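Local coordinates for protein FOKI restriction endonuclease (Planomicrobium okeanokoites, PDB 2FOK) that recognises a specific double-stranded DNA sequence and, as a type IIS restriction endonuclease, cleaves both strands at a fixed distance outside it, using metal ions, at residues 212-217 with 257-263; 431-436 with 550-555; 160-164 with 352-357; 115-119 with 155-159; 311-315 with 374-379. All blocks are in the same frame, centred on the assembly; numbering follows the deposited sequence.

Interactions 2, 3 and 4 are largely buried, whereas interactions 1 and 5 reach the surface and carry the charged pairs. Interaction 2 alone belongs to the cleavage domain, where aromatic rings and glycines pack two helices together. The other four lie on the DNA-recognition side. Interaction 1 is internal to the second recognition subdomain and relies on stacking, a long salt bridge and a water. Interactions 3 and 4 each join segments of different subdomains, and they touch where helix 146-157 runs into helix 160-169; interaction 4 is mainly apolar, while interaction 3 combines a turn docked on a helix start with an arginine laid along it. Interaction 5 holds an irregular, largely extended segment against helix 303-319.

Interaction 1: residues 212-217 with 257-263; sequences KGEIRN and NKEFISH
R216 lays its guanidinium flat on the ring of F260, and the rest of its side chain is threaded along the strand on the way there. From CB the chain leaves with CG anti to the backbone N (chi1 -176°), which carries it along the helix flank toward I261. CG passes CD1 of I261 at 3.8 Å. CD comes next, modelled over the F260 face in a CH-pi contact, 4.0 Å from the ring centroid, though its exact position is somewhat doubtful. A bend at chi3 (46°) then turns the planar end down onto the ring. NE lies over CE2 and CZ of F260, the guanidinium carbon CZ stands 3.3 Å from F260 CZ, and NH1 reaches CE1; the two planes are only 17° apart. At the guanidinium edge, E259 OE1 is 4.4 Å from R216 NH1, beyond salt-bridge range but of opposite charge. An alanine here would take away the stacked plate and is likely to leave the F260 face without its cover on the helix side.

E259 also makes a long salt bridge from OE2 to K212 NZ (3.9 Å), although K212 NZ has its hydrogen bond with A207 O. At the other end, N217 OD1 stands over the face of the H263 ring and accepts from a water 2.8 Å away, which itself accepts from H263 N and is hydrogen-bonded to S262 OG.

Strand 258-267 is the middle strand of a three-stranded antiparallel sheet. E259 and I261 pair with strand 240-248, whose K244 makes a cation-pi contact with F260, while helix 197-205 packs on K212 and E259.

Interaction 2: residues 431-436 with 550-555; sequences FFMKVY and ELLIGG
The F431 ring is sandwiched: CD2 of L552 lies over one face in a CH-pi contact, 4.2 Å from the centroid, and CB of V435 sits over the centre of the opposite face. L551 O is in the plane of this ring at its edge, and L551 CD2 is close by, 3.3 Å from F431 CD2. Y436 is likewise covered on both faces, by G555 CA and by CD1 of F432, with F431 CD2 and L551 O at its edge. F432 in turn offers a face to L551 CD2, so that this one methyl is wedged among three aromatic rings. The elements joined are helices 421-436 and 548-560 of the PD-(D/E)XK-family cleavage domain, built around a mixed sheet; the two short segments run at 27° with axes 10.3 Å apart. Glycines let the rings reach the backbone of 550-555: a CB on G555 would strike F431 CE2, and one on G554 would strike the Y436 hydroxyl. With CG anti to its carbonyl carbon (chi1 -89°), Y436 extends across to donate from OH to L551 O (2.8 Å). The bond lies in the carbonyl plane, on a lone pair, and the same oxygen accepts from G555 N within its helix. V435 CG1 abuts G555 O at 3.2 Å.

Interaction 3: residues 160-164 with 352-357; sequences PPAIR and INTGIF
I352 presents its carbonyl O to one face of the R164 guanidinium, 3.7 Å above the plane and displaced toward the rim. At N353, OD1 lies 2.8 Å from R164 NH2, the amide and guanidinium planes being turned by 36°; R164 CG runs alongside the N353 carbonyl O. The arginine gets there by leaving with CG anti to the backbone N and bending at chi2 (52°), and its NE is hydrogen-bonded to N183 O. T354 turns its carbonyl O into the proline pair, 2.9 Å from CB of P160 and equally near P161 N, which has no hydrogen to give. The buried T354 OG1 faces the P161 ring carbons and has no polar partner. G355 follows at positive phi (123°), where its CA makes a C-H...O contact with P160 O at 3.4 Å; a CB would collide with that oxygen. Its own carbonyl O is hydrogen-bonded to K289 NZ. Past it, CZ of F357 meets I163 CG2 at 3.7 Å, the two side chains crossing at about a right angle. The turn is a Schellman motif terminating helix 341-352, and it docks on the first turn of helix 160-169, thereby joining D3 to the second recognition subdomain, both probably related to helix-turn-helix domains.

Interaction 4: residues 115-119 with 155-159; sequences HALGF and AISSY
L117 and A155 meet at the tight centre of this contact, where the L117 carbonyl O lies 3.3 Å from the A155 methyl. That methyl also touches CZ of F119 at 3.7 Å, and the F119 ring has L117 O above its centre. L117 takes CG anti to the carbonyl carbon (chi1 -68°), and its extended side chain runs beside that of I156, pointing the same way, with CD2 3.6 Å from I156 CA. At the far end of this apolar patch, CE1 of Y159 rests 3.9 Å from A116 CB. The tyrosine ring is brought alongside by its first torsion, with CG anti to the backbone N (chi1 -175°), and its OH is hydrogen-bonded to G9 O.

The other side is looser and wet. S158 is partly exposed, its OG stays 4.4 Å from L117 O, and the link there is a water that bridges A116 O, at 2.7 Å, and S158 OG. The serine hydroxyl spends its own proton inside its segment, on A155 O, in a short bond of 2.6 Å tilted 17° from the carbonyl plane. A155 O accepts from S158 N as well, so this carbonyl takes both the side chain and the backbone N-H of the serine.

Both segments are helix ends. A Schellman motif with G118 at positive phi finishes helix 104-116; the end of helix 146-157 leads to Y159, the N-cap of helix 160-169. Helix 222-236 packs its W233 on I156 and Y159, Y138 stacks on F119, and the contact thus joins the first and second recognition subdomains.

Interaction 5: residues 311-315 with 374-379; sequences ALILE and FVIPNR
Helix 303-319 of the D3 subdomain, probably a helix-turn-helix relative, receives across its flank the irregular segment 374-379, extended from F374 to P377; this chain is probably part of the connection that leads on to the cleavage domain. F374 CZ touches L314 CD1 at 3.6 Å, while the A311 carbonyl O lies in the ring plane at its edge. Two residues on, I376 pushes CD1 between the A311 methyl and L312 CD2. The L312 CD2 and I376 CD1 methyls are pressed together at 3.5 Å, and the two side chains cross at about a right angle. L314 also touches L351 and V291. Toward solvent the chemistry changes. E315 reaches out in a straight chain and sends its carboxylate over the I376 methyl to meet exposed R379 from the opposite direction, the two planes only 20° apart. A glutamine in its place would remove the negative charge and would probably leave the R379 guanidinium without its ionic mate, free to swing outward. Both carboxylate oxygens face the same nitrogen: R379 NH2 forms the salt bridge with E315 OE2 at 2.6 Å and donates a weak hydrogen bond to E315 OE1 at 3.3 Å.

Interaction 1: residues 212-217 with 257-263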
# COMPACT_ATOMS: atom_id res chain seq x y z
N LYS A 212 -15.22 8.31 -15.08
CA LYS A 212 -13.84 8.13 -15.53
C LYS A 212 -12.85 8.87 -14.65
O LYS A 212 -11.83 8.31 -14.25
CB LYS A 212 -13.70 8.57 -16.98
CG LYS A 212 -14.55 7.78 -17.94
CD LYS A 212 -14.07 7.93 -19.37
CE LYS A 212 -13.76 6.58 -19.99
NZ LYS A 212 -14.84 6.13 -20.92
N GLY A 213 -13.16 10.12 -14.34
CA GLY A 213 -12.28 10.92 -13.51
C GLY A 213 -12.00 10.33 -12.13
O GLY A 213 -10.86 10.31 -11.68
N GLU A 214 -13.05 9.86 -11.46
CA GLU A 214 -12.91 9.28 -10.12
C GLU A 214 -12.09 8.00 -10.16
O GLU A 214 -11.37 7.70 -9.22
CB GLU A 214 -14.29 8.98 -9.54
CG GLU A 214 -14.28 8.11 -8.29
CD GLU A 214 -14.09 8.92 -7.02
OE1 GLU A 214 -14.08 10.17 -7.09
OE2 GLU A 214 -13.96 8.30 -5.94
N ILE A 215 -12.22 7.25 -11.26
CA ILE A 215 -11.50 5.99 -11.44
C ILE A 215 -10.04 6.24 -11.81
O ILE A 215 -9.14 5.52 -11.38
CB ILE A 215 -12.14 5.12 -12.56
CG1 ILE A 215 -13.48 4.56 -12.08
CG2 ILE A 215 -11.19 3.98 -12.97
CD1 ILE A 215 -14.17 3.63 -13.08
N ARG A 216 -9.83 7.27 -12.61
CA ARG A 216 -8.49 7.63 -13.07
C ARG A 216 -7.60 8.22 -11.98
O ARG A 216 -6.37 8.20 -12.09
CB ARG A 216 -8.58 8.63 -14.22
CG ARG A 216 -7.24 9.00 -14.84
CD ARG A 216 -7.42 9.64 -16.20
NE ARG A 216 -8.45 10.67 -16.18
CZ ARG A 216 -9.48 10.74 -17.03
NH1 ARG A 216 -9.62 9.83 -17.99
NH2 ARG A 216 -10.36 11.71 -16.91
N ASN A 217 -8.22 8.74 -10.92
CA ASN A 217 -7.47 9.37 -9.85
C ASN A 217 -7.74 8.90 -8.42
O ASN A 217 -6.89 9.10 -7.56
CB ASN A 217 -7.68 10.89 -9.91
CG ASN A 217 -7.36 11.48 -11.27
OD1 ASN A 217 -6.22 11.39 -11.74
ND2 ASN A 217 -8.35 12.09 -11.91
N ASN A 257 -11.16 2.20 -27.93
CA ASN A 257 -11.14 3.37 -27.03
C ASN A 257 -9.73 3.83 -26.73
O ASN A 257 -8.74 3.14 -27.02
CB ASN A 257 -11.84 3.04 -25.71
CG ASN A 257 -13.30 3.42 -25.73
OD1 ASN A 257 -14.05 3.03 -26.64
ND2 ASN A 257 -13.73 4.18 -24.73
N LYS A 258 -9.63 5.01 -26.14
CA LYS A 258 -8.34 5.58 -25.78
C LYS A 258 -8.47 6.07 -24.36
O LYS A 258 -9.53 6.56 -23.96
CB LYS A 258 -7.98 6.73 -26.72
CG LYS A 258 -6.68 6.52 -27.48
CD LYS A 258 -5.50 7.13 -26.73
CE LYS A 258 -4.43 7.63 -27.70
NZ LYS A 258 -3.74 6.52 -28.41
N GLU A 259 -7.40 5.93 -23.59
CA GLU A 259 -7.41 6.36 -22.20
C GLU A 259 -6.06 6.94 -21.82
O GLU A 259 -5.07 6.71 -22.50
CB GLU A 259 -7.76 5.18 -21.28
CG GLU A 259 -9.07 4.47 -21.63
CD GLU A 259 -10.30 5.36 -21.43
OE1 GLU A 259 -10.26 6.24 -20.54
OE2 GLU A 259 -11.29 5.19 -22.17
N PHE A 260 -6.05 7.71 -20.73
CA PHE A 260 -4.83 8.33 -20.23
C PHE A 260 -4.83 8.36 -18.72
O PHE A 260 -5.89 8.37 -18.09
CB PHE A 260 -4.71 9.76 -20.76
CG PHE A 260 -5.67 10.73 -20.13
CD1 PHE A 260 -6.98 10.83 -20.58
CD2 PHE A 260 -5.26 11.55 -19.07
CE1 PHE A 260 -7.87 11.75 -19.99
CE2 PHE A 260 -6.14 12.45 -18.48
CZ PHE A 260 -7.45 12.56 -18.94
N ILE A 261 -3.63 8.36 -18.14
CA ILE A 261 -3.45 8.42 -16.69
C ILE A 261 -2.62 9.69 -16.43
O ILE A 261 -1.49 9.81 -16.91
CB ILE A 261 -2.67 7.20 -16.15
CG1 ILE A 261 -3.55 5.94 -16.23
CG2 ILE A 261 -2.23 7.45 -14.73
CD1 ILE A 261 -4.91 6.09 -15.59
N SER A 262 -3.19 10.63 -15.68
CA SER A 262 -2.50 11.88 -15.39
C SER A 262 -1.41 11.77 -14.32
O SER A 262 -0.50 12.60 -14.27
CB SER A 262 -3.51 12.94 -14.99
OG SER A 262 -4.82 12.53 -15.34
N HIS A 263 -1.51 10.76 -13.47
CA HIS A 263 -0.53 10.56 -12.42
C HIS A 263 0.59 9.69 -12.93
O HIS A 263 0.76 8.54 -12.52
CB HIS A 263 -1.18 9.91 -11.19
CG HIS A 263 -2.16 10.81 -10.49
ND1 HIS A 263 -3.26 10.33 -9.81
CD2 HIS A 263 -2.22 12.16 -10.38
CE1 HIS A 263 -3.95 11.34 -9.32
NE2 HIS A 263 -3.34 12.46 -9.65
O HOH W 1 -4.27 10.14 -13.40

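Interaction 2: residues 431-436 with 550-555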
# COMPACT_ATOMS: atom_id res chain seq x y z
N PHE A 431 -4.35 -13.86 -10.20
CA PHE A 431 -3.77 -15.15 -9.83
C PHE A 431 -4.38 -16.26 -10.70
O PHE A 431 -3.69 -17.17 -11.17
CB PHE A 431 -4.07 -15.44 -8.35
CG PHE A 431 -3.24 -16.56 -7.76
CD1 PHE A 431 -1.88 -16.38 -7.51
CD2 PHE A 431 -3.83 -17.75 -7.37
CE1 PHE A 431 -1.13 -17.37 -6.87
CE2 PHE A 431 -3.09 -18.74 -6.74
CZ PHE A 431 -1.74 -18.55 -6.49
N PHE A 432 -5.69 -16.18 -10.93
CA PHE A 432 -6.36 -17.18 -11.73
C PHE A 432 -5.75 -17.26 -13.12
O PHE A 432 -5.37 -18.34 -13.58
CB PHE A 432 -7.86 -16.88 -11.83
CG PHE A 432 -8.69 -17.59 -10.79
CD1 PHE A 432 -8.55 -18.96 -10.60
CD2 PHE A 432 -9.60 -16.89 -10.00
CE1 PHE A 432 -9.31 -19.64 -9.62
CE2 PHE A 432 -10.37 -17.55 -9.02
CZ PHE A 432 -10.22 -18.93 -8.83
N MET A 433 -5.62 -16.11 -13.77
CA MET A 433 -5.07 -16.01 -15.12
C MET A 433 -3.57 -16.21 -15.24
O MET A 433 -3.10 -16.85 -16.18
CB MET A 433 -5.42 -14.64 -15.73
CG MET A 433 -6.68 -14.65 -16.57
SD MET A 433 -7.74 -13.24 -16.24
CE MET A 433 -6.70 -11.91 -16.83
N LYS A 434 -2.82 -15.67 -14.30
CA LYS A 434 -1.37 -15.76 -14.35
C LYS A 434 -0.80 -17.07 -13.83
O LYS A 434 0.20 -17.55 -14.37
CB LYS A 434 -0.75 -14.59 -13.57
CG LYS A 434 -0.67 -13.30 -14.37
CD LYS A 434 0.39 -12.37 -13.81
CE LYS A 434 0.28 -10.97 -14.41
NZ LYS A 434 1.27 -10.02 -13.81
N VAL A 435 -1.42 -17.64 -12.81
CA VAL A 435 -0.91 -18.86 -12.21
C VAL A 435 -1.66 -20.14 -12.56
O VAL A 435 -1.03 -21.16 -12.85
CB VAL A 435 -0.84 -18.74 -10.67
CG1 VAL A 435 -0.23 -20.01 -10.06
CG2 VAL A 435 -0.00 -17.53 -10.29
N TYR A 436 -2.98 -20.08 -12.52
CA TYR A 436 -3.81 -21.25 -12.84
C TYR A 436 -3.79 -21.48 -14.35
O TYR A 436 -3.75 -22.61 -14.80
CB TYR A 436 -5.24 -21.03 -12.38
CG TYR A 436 -5.51 -21.47 -10.96
CD1 TYR A 436 -5.15 -20.67 -9.88
CD2 TYR A 436 -6.17 -22.67 -10.69
CE1 TYR A 436 -5.45 -21.05 -8.56
CE2 TYR A 436 -6.47 -23.06 -9.40
CZ TYR A 436 -6.11 -22.25 -8.33
OH TYR A 436 -6.40 -22.63 -7.04
N GLU A 550 -6.51 -22.11 -0.04
CA GLU A 550 -6.65 -23.23 -0.96
C GLU A 550 -6.47 -22.70 -2.39
O GLU A 550 -6.10 -23.44 -3.29
CB GLU A 550 -8.02 -23.90 -0.80
CG GLU A 550 -8.18 -24.71 0.49
CD GLU A 550 -7.40 -26.02 0.48
OE1 GLU A 550 -6.83 -26.36 -0.58
OE2 GLU A 550 -7.36 -26.72 1.52
N LEU A 551 -6.74 -21.41 -2.59
CA LEU A 551 -6.57 -20.77 -3.89
C LEU A 551 -5.09 -20.89 -4.21
O LEU A 551 -4.70 -21.36 -5.28
CB LEU A 551 -6.93 -19.28 -3.82
CG LEU A 551 -7.46 -18.45 -5.01
CD1 LEU A 551 -7.27 -16.99 -4.69
CD2 LEU A 551 -6.75 -18.77 -6.29
N LEU A 552 -4.27 -20.44 -3.25
CA LEU A 552 -2.82 -20.46 -3.34
C LEU A 552 -2.28 -21.89 -3.44
O LEU A 552 -1.40 -22.17 -4.25
CB LEU A 552 -2.22 -19.78 -2.09
CG LEU A 552 -2.73 -18.37 -1.79
CD1 LEU A 552 -2.15 -17.87 -0.48
CD2 LEU A 552 -2.33 -17.43 -2.92
N ILE A 553 -2.81 -22.79 -2.62
CA ILE A 553 -2.39 -24.18 -2.62
C ILE A 553 -2.66 -24.79 -3.98
O ILE A 553 -1.82 -25.52 -4.52
CB ILE A 553 -3.15 -25.00 -1.56
CG1 ILE A 553 -2.53 -24.77 -0.18
CG2 ILE A 553 -3.12 -26.48 -1.92
CD1 ILE A 553 -3.20 -25.57 0.94
N GLY A 554 -3.82 -24.48 -4.54
CA GLY A 554 -4.19 -25.01 -5.84
C GLY A 554 -3.40 -24.39 -6.97
O GLY A 554 -3.26 -25.00 -8.02
N GLY A 555 -2.91 -23.17 -6.77
CA GLY A 555 -2.12 -22.52 -7.80
C GLY A 555 -0.70 -23.03 -7.82
O GLY A 555 -0.04 -23.02 -8.86

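Interaction 3: residues 160-164 with 352-357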
# COMPACT_ATOMS: atom_id res chain seq x y z
N PRO A 160 14.33 7.65 1.90
CA PRO A 160 14.41 6.49 1.01
C PRO A 160 13.37 6.36 -0.10
O PRO A 160 13.73 6.24 -1.27
CB PRO A 160 14.44 5.29 1.96
CG PRO A 160 14.92 5.83 3.25
CD PRO A 160 14.43 7.26 3.32
N PRO A 161 12.06 6.34 0.24
CA PRO A 161 11.04 6.22 -0.80
C PRO A 161 11.23 7.13 -2.01
O PRO A 161 10.97 6.72 -3.14
CB PRO A 161 9.74 6.50 -0.05
CG PRO A 161 10.02 5.95 1.31
CD PRO A 161 11.46 6.37 1.58
N ALA A 162 11.67 8.37 -1.76
CA ALA A 162 11.91 9.33 -2.84
C ALA A 162 13.07 8.80 -3.66
O ALA A 162 13.04 8.80 -4.89
CB ALA A 162 12.25 10.69 -2.27
N ILE A 163 14.11 8.32 -2.98
CA ILE A 163 15.25 7.76 -3.69
C ILE A 163 14.80 6.56 -4.50
O ILE A 163 15.26 6.34 -5.61
CB ILE A 163 16.38 7.35 -2.71
CG1 ILE A 163 16.95 8.60 -2.04
CG2 ILE A 163 17.48 6.60 -3.47
CD1 ILE A 163 17.26 9.74 -2.99
N ARG A 164 13.87 5.78 -3.94
CA ARG A 164 13.34 4.60 -4.63
C ARG A 164 12.53 5.02 -5.85
O ARG A 164 12.61 4.38 -6.89
CB ARG A 164 12.44 3.78 -3.71
CG ARG A 164 11.81 2.59 -4.41
CD ARG A 164 12.89 1.75 -5.12
NE ARG A 164 12.41 0.41 -5.48
CZ ARG A 164 13.16 -0.54 -6.03
NH1 ARG A 164 14.44 -0.31 -6.29
NH2 ARG A 164 12.63 -1.72 -6.33
N ILE A 352 14.84 -3.07 0.08
CA ILE A 352 15.29 -2.61 -1.22
C ILE A 352 14.18 -1.76 -1.85
O ILE A 352 14.44 -0.66 -2.34
CB ILE A 352 15.61 -3.84 -2.13
CG1 ILE A 352 16.82 -4.60 -1.56
CG2 ILE A 352 15.88 -3.40 -3.58
CD1 ILE A 352 17.18 -5.88 -2.30
N ASN A 353 12.95 -2.25 -1.77
CA ASN A 353 11.79 -1.57 -2.34
C ASN A 353 11.40 -0.24 -1.67
O ASN A 353 10.49 0.46 -2.14
CB ASN A 353 10.59 -2.51 -2.33
CG ASN A 353 10.52 -3.38 -3.58
OD1 ASN A 353 11.41 -3.36 -4.43
ND2 ASN A 353 9.45 -4.16 -3.68
N THR A 354 12.07 0.12 -0.58
CA THR A 354 11.73 1.38 0.06
C THR A 354 12.83 2.44 -0.08
O THR A 354 12.69 3.56 0.40
CB THR A 354 11.33 1.17 1.56
OG1 THR A 354 11.52 2.39 2.29
CG2 THR A 354 12.13 0.08 2.17
N GLY A 355 13.93 2.09 -0.76
CA GLY A 355 14.99 3.06 -0.98
C GLY A 355 16.40 2.75 -0.51
O GLY A 355 17.32 3.54 -0.76
N ILE A 356 16.60 1.62 0.16
CA ILE A 356 17.91 1.23 0.66
C ILE A 356 18.60 0.31 -0.34
O ILE A 356 17.97 -0.60 -0.89
CB ILE A 356 17.77 0.52 2.03
CG1 ILE A 356 17.01 1.43 3.01
CG2 ILE A 356 19.15 0.17 2.60
CD1 ILE A 356 15.80 0.79 3.66
N PHE A 357 19.89 0.54 -0.59
CA PHE A 357 20.63 -0.26 -1.56
C PHE A 357 21.33 -1.48 -0.99
O PHE A 357 22.29 -1.37 -0.23
CB PHE A 357 21.68 0.61 -2.26
CG PHE A 357 21.11 1.80 -2.98
CD1 PHE A 357 20.36 1.63 -4.14
CD2 PHE A 357 21.31 3.08 -2.48
CE1 PHE A 357 19.82 2.74 -4.80
CE2 PHE A 357 20.77 4.19 -3.14
CZ PHE A 357 20.02 4.02 -4.29

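Interaction 4: residues 115-119 with 155-159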
# COMPACT_ATOMS: atom_id res chain seq x y z
N HIS A 115 8.21 15.14 9.83
CA HIS A 115 9.08 14.13 10.38
C HIS A 115 9.80 13.33 9.29
O HIS A 115 10.99 13.05 9.41
CB HIS A 115 8.26 13.20 11.28
CG HIS A 115 9.01 11.99 11.75
ND1 HIS A 115 9.07 10.83 11.01
CD2 HIS A 115 9.77 11.79 12.85
CE1 HIS A 115 9.83 9.95 11.64
NE2 HIS A 115 10.27 10.51 12.76
N ALA A 116 9.08 12.97 8.23
CA ALA A 116 9.66 12.20 7.13
C ALA A 116 10.84 12.89 6.43
O ALA A 116 11.83 12.24 6.07
CB ALA A 116 8.59 11.84 6.11
N LEU A 117 10.75 14.21 6.23
CA LEU A 117 11.82 14.95 5.57
C LEU A 117 12.91 15.39 6.55
O LEU A 117 13.85 16.09 6.17
CB LEU A 117 11.26 16.17 4.85
CG LEU A 117 10.39 15.86 3.63
CD1 LEU A 117 9.91 17.16 3.01
CD2 LEU A 117 11.18 15.03 2.63
N GLY A 118 12.77 15.00 7.81
CA GLY A 118 13.76 15.32 8.81
C GLY A 118 13.80 16.70 9.43
O GLY A 118 14.84 17.10 9.95
N PHE A 119 12.69 17.44 9.39
CA PHE A 119 12.67 18.78 9.95
C PHE A 119 12.36 18.77 11.45
O PHE A 119 12.58 19.77 12.15
CB PHE A 119 11.65 19.64 9.22
CG PHE A 119 12.00 19.89 7.77
CD1 PHE A 119 13.30 20.22 7.41
CD2 PHE A 119 11.03 19.80 6.78
CE1 PHE A 119 13.63 20.45 6.09
CE2 PHE A 119 11.34 20.03 5.45
CZ PHE A 119 12.65 20.36 5.10
N ALA A 155 16.70 17.54 2.10
CA ALA A 155 15.81 16.86 3.04
C ALA A 155 15.22 15.61 2.39
O ALA A 155 15.26 14.53 2.97
CB ALA A 155 14.70 17.81 3.46
N ILE A 156 14.69 15.76 1.19
CA ILE A 156 14.07 14.64 0.48
C ILE A 156 15.06 13.57 0.05
O ILE A 156 14.68 12.41 -0.14
CB ILE A 156 13.27 15.12 -0.77
CG1 ILE A 156 12.03 14.23 -0.94
CG2 ILE A 156 14.16 15.12 -2.03
CD1 ILE A 156 11.02 14.70 -2.01
N SER A 157 16.33 13.94 -0.11
CA SER A 157 17.36 12.98 -0.52
C SER A 157 17.72 12.01 0.61
O SER A 157 18.31 10.96 0.38
CB SER A 157 18.61 13.73 -1.00
OG SER A 157 18.33 14.48 -2.17
N SER A 158 17.35 12.38 1.83
CA SER A 158 17.60 11.56 3.01
C SER A 158 16.35 10.69 3.27
O SER A 158 16.28 9.98 4.28
CB SER A 158 17.82 12.45 4.23
OG SER A 158 16.59 13.02 4.64
N TYR A 159 15.39 10.79 2.36
CA TYR A 159 14.12 10.06 2.42
C TYR A 159 14.17 8.89 1.41
O TYR A 159 14.05 9.09 0.21
CB TYR A 159 12.99 11.05 2.08
CG TYR A 159 11.60 10.49 2.22
CD1 TYR A 159 11.18 9.91 3.41
CD2 TYR A 159 10.73 10.46 1.13
CE1 TYR A 159 9.94 9.31 3.51
CE2 TYR A 159 9.48 9.86 1.23
CZ TYR A 159 9.10 9.28 2.42
OH TYR A 159 7.88 8.67 2.52
O HOH W 2 14.52 11.69 6.08

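Interaction 5: residues 311-315 with 374-379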
# COMPACT_ATOMS: atom_id res chain seq x y z
N ALA A 311 13.83 -4.57 11.34
CA ALA A 311 14.80 -3.65 11.92
C ALA A 311 16.11 -4.36 12.23
O ALA A 311 17.20 -3.84 11.94
CB ALA A 311 14.24 -3.03 13.21
N LEU A 312 16.00 -5.54 12.81
CA LEU A 312 17.15 -6.35 13.16
C LEU A 312 17.88 -6.89 11.92
O LEU A 312 19.08 -7.16 11.99
CB LEU A 312 16.71 -7.49 14.06
CG LEU A 312 16.29 -7.00 15.45
CD1 LEU A 312 15.74 -8.14 16.27
CD2 LEU A 312 17.50 -6.35 16.11
N ILE A 313 17.18 -7.07 10.81
CA ILE A 313 17.86 -7.55 9.62
C ILE A 313 18.67 -6.39 9.04
O ILE A 313 19.77 -6.58 8.52
CB ILE A 313 16.89 -8.08 8.54
CG1 ILE A 313 16.04 -9.23 9.09
CG2 ILE A 313 17.68 -8.61 7.37
CD1 ILE A 313 14.75 -9.49 8.29
N LEU A 314 18.12 -5.19 9.11
CA LEU A 314 18.81 -4.01 8.61
C LEU A 314 20.14 -3.88 9.37
O LEU A 314 21.19 -3.69 8.77
CB LEU A 314 17.97 -2.75 8.88
CG LEU A 314 17.71 -1.73 7.76
CD1 LEU A 314 17.14 -0.46 8.37
CD2 LEU A 314 18.97 -1.44 6.99
N GLU A 315 20.07 -4.01 10.69
CA GLU A 315 21.23 -3.89 11.57
C GLU A 315 22.34 -4.87 11.22
O GLU A 315 23.51 -4.49 11.16
CB GLU A 315 20.83 -4.13 13.01
CG GLU A 315 20.20 -2.94 13.69
CD GLU A 315 20.04 -3.16 15.18
OE1 GLU A 315 20.51 -4.22 15.66
OE2 GLU A 315 19.45 -2.29 15.85
N PHE A 374 19.00 4.44 14.12
CA PHE A 374 17.60 4.50 14.50
C PHE A 374 17.41 3.59 15.71
O PHE A 374 18.13 2.61 15.88
CB PHE A 374 16.71 4.01 13.36
CG PHE A 374 17.04 2.64 12.87
CD1 PHE A 374 18.14 2.42 12.04
CD2 PHE A 374 16.24 1.55 13.21
CE1 PHE A 374 18.44 1.15 11.57
CE2 PHE A 374 16.53 0.28 12.74
CZ PHE A 374 17.63 0.07 11.91
N VAL A 375 16.43 3.90 16.55
CA VAL A 375 16.21 3.09 17.74
C VAL A 375 15.06 2.09 17.61
O VAL A 375 14.00 2.41 17.09
CB VAL A 375 15.94 3.98 18.97
CG1 VAL A 375 14.53 4.55 18.92
CG2 VAL A 375 16.14 3.16 20.24
N ILE A 376 15.31 0.87 18.08
CA ILE A 376 14.28 -0.16 18.10
C ILE A 376 13.76 0.01 19.52
O ILE A 376 14.46 -0.32 20.48
CB ILE A 376 14.86 -1.60 17.96
CG1 ILE A 376 15.48 -1.80 16.58
CG2 ILE A 376 13.75 -2.61 18.15
CD1 ILE A 376 15.91 -3.24 16.32
N PRO A 377 12.53 0.52 19.67
CA PRO A 377 11.93 0.74 20.99
C PRO A 377 11.57 -0.53 21.75
O PRO A 377 11.24 -1.55 21.16
CB PRO A 377 10.70 1.59 20.68
CG PRO A 377 10.32 1.16 19.29
CD PRO A 377 11.63 0.91 18.58
N ASN A 378 11.61 -0.46 23.08
CA ASN A 378 11.29 -1.61 23.91
C ASN A 378 12.09 -2.81 23.45
O ASN A 378 11.54 -3.77 22.92
CB ASN A 378 9.79 -1.94 23.84
CG ASN A 378 8.92 -0.71 23.71
OD1 ASN A 378 9.38 0.41 23.91
ND2 ASN A 378 7.65 -0.91 23.38
N ARG A 379 13.41 -2.75 23.65
CA ARG A 379 14.30 -3.82 23.26
C ARG A 379 15.34 -4.10 24.34
O ARG A 379 14.94 -4.66 25.39
CB ARG A 379 14.99 -3.46 21.94
CG ARG A 379 16.19 -2.54 22.06
CD ARG A 379 17.46 -3.26 21.64
NE ARG A 379 17.99 -2.77 20.37
CZ ARG A 379 18.69 -3.50 19.51
NH1 ARG A 379 18.95 -4.78 19.77
NH2 ARG A 379 19.13 -2.96 18.38